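Local coordinates for MaoC family protein (Mycobacterium tuberculosis H37Rv, PDB 3KHP), which probably acts as a 3-hydroxyacyl-thioester dehydratase of the MaoC (hydratase 2) family, interconverting 3-hydroxyacyl and enoyl thioesters, at residues R43-Y48 / L112-K117. Numbering follows the deposited sequence.
Sequences RDTLLY and LPAAGK
Thr45 of helix 42-51 meets the backbone of Ala114 in the loop that leads into strand 116-129, a helix-to-loop contact within the N-terminal hydratase 2 region of this MaoC-type double hot-dog protein. The tight part is one hydrogen bond: Thr45 OG1 donates to Ala114 O across 2.7 Å, where the backbones come closest, the CA atoms of Thr45 and Ala114 lying 6.0 Å apart. The angle at the oxygen, 128° from C=O to donor, and the position of OG1 in the carbonyl plane identify a lone pair as the acceptor. A chi1 of 39° turns OG1 back over the main chain of Thr45, flanked by its N and C, and the methyl then comes beside the same acceptor, with CG2 3.6 Å from Ala114 O. Asp42 O, three residues earlier, is a second acceptor within hydrogen-bonding range, so the single hydroxyl proton must be shared or alternate between the two carbonyls. Val73 and Tyr77 pack on the buried Thr45 side chain.

Towards the exposed Pro113 the fit loosens. Only 98 Å² is buried between the segments. The carbonyl of Pro113 accepts a hydrogen bond from Trp40 NE1, tying the loop to strand 36-40. Its oxygen keeps only a peripheral contact with the helix, Thr45 CG2 standing 4.3 Å from Pro113 O.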
# COMPACT_ATOMS: atom_id res chain seq x y z
N ARG A 43 8.65 -0.46 6.44
CA ARG A 43 7.24 -0.32 6.03
C ARG A 43 7.13 0.09 4.56
O ARG A 43 6.24 -0.36 3.87
CB ARG A 43 6.60 0.74 6.89
CG ARG A 43 5.13 0.88 6.70
CD ARG A 43 4.74 2.12 7.36
NE ARG A 43 3.33 2.21 7.65
CZ ARG A 43 2.67 3.36 7.67
NH1 ARG A 43 3.30 4.49 7.37
NH2 ARG A 43 1.37 3.38 7.97
N ASP A 44 8.02 0.97 4.13
CA ASP A 44 8.00 1.47 2.78
C ASP A 44 8.32 0.37 1.78
O ASP A 44 7.72 0.31 0.72
CB ASP A 44 9.03 2.61 2.61
CG ASP A 44 8.70 3.79 3.43
OD1 ASP A 44 7.60 4.31 3.24
OD2 ASP A 44 9.49 4.20 4.32
N THR A 45 9.30 -0.49 2.09
CA THR A 45 9.78 -1.46 1.11
C THR A 45 8.80 -2.63 1.09
O THR A 45 8.54 -3.20 0.05
CB THR A 45 11.22 -1.92 1.38
OG1 THR A 45 11.42 -2.07 2.78
CG2 THR A 45 12.25 -0.90 0.83
N LEU A 46 8.22 -2.93 2.25
CA LEU A 46 7.13 -3.88 2.33
C LEU A 46 5.93 -3.37 1.52
O LEU A 46 5.38 -4.10 0.69
CB LEU A 46 6.73 -4.10 3.80
CG LEU A 46 7.76 -4.83 4.68
CD1 LEU A 46 7.43 -4.67 6.14
CD2 LEU A 46 7.94 -6.31 4.28
N LEU A 47 5.52 -2.13 1.78
CA LEU A 47 4.37 -1.55 1.08
C LEU A 47 4.55 -1.54 -0.43
O LEU A 47 3.58 -1.74 -1.19
CB LEU A 47 4.11 -0.12 1.58
CG LEU A 47 2.87 0.56 1.01
CD1 LEU A 47 1.65 -0.33 1.08
CD2 LEU A 47 2.60 1.90 1.73
N TYR A 48 5.79 -1.30 -0.87
CA TYR A 48 6.13 -1.26 -2.30
C TYR A 48 5.95 -2.66 -2.86
O TYR A 48 5.33 -2.83 -3.90
CB TYR A 48 7.57 -0.76 -2.53
CG TYR A 48 8.03 -0.90 -3.97
CD1 TYR A 48 7.73 0.07 -4.91
CD2 TYR A 48 8.75 -1.99 -4.39
CE1 TYR A 48 8.07 -0.08 -6.24
CE2 TYR A 48 9.12 -2.14 -5.73
CZ TYR A 48 8.80 -1.16 -6.63
OH TYR A 48 9.18 -1.27 -7.93
N LEU A 112 19.48 -3.19 -1.96
CA LEU A 112 18.89 -2.06 -1.30
C LEU A 112 18.49 -2.62 0.04
O LEU A 112 17.93 -3.71 0.08
CB LEU A 112 17.69 -1.50 -2.07
CG LEU A 112 17.93 -0.88 -3.45
CD1 LEU A 112 16.64 -0.78 -4.25
CD2 LEU A 112 18.52 0.53 -3.25
N PRO A 113 18.83 -1.93 1.14
CA PRO A 113 18.41 -2.42 2.44
C PRO A 113 16.94 -2.11 2.73
O PRO A 113 16.37 -1.11 2.19
CB PRO A 113 19.31 -1.63 3.40
CG PRO A 113 19.48 -0.28 2.70
CD PRO A 113 19.50 -0.62 1.23
N ALA A 114 16.33 -2.94 3.57
CA ALA A 114 14.92 -2.82 3.91
C ALA A 114 14.58 -1.43 4.41
O ALA A 114 13.48 -0.95 4.17
CB ALA A 114 14.50 -3.90 4.99
N ALA A 115 15.51 -0.87 5.17
CA ALA A 115 15.45 0.49 5.70
C ALA A 115 16.79 1.15 5.39
O ALA A 115 17.84 0.51 5.55
CB ALA A 115 15.26 0.49 7.21
N GLY A 116 16.76 2.42 5.00
CA GLY A 116 17.99 3.16 4.75
C GLY A 116 17.80 4.57 4.23
O GLY A 116 16.72 5.16 4.31
N LYS A 117 18.88 5.10 3.68
CA LYS A 117 18.95 6.44 3.14
C LYS A 117 19.80 6.43 1.88
O LYS A 117 20.78 5.66 1.79
CB LYS A 117 19.62 7.40 4.12
CG LYS A 117 19.27 7.21 5.59
CD LYS A 117 19.94 8.32 6.44
CE LYS A 117 19.39 8.35 7.89
NZ LYS A 117 18.89 7.01 8.37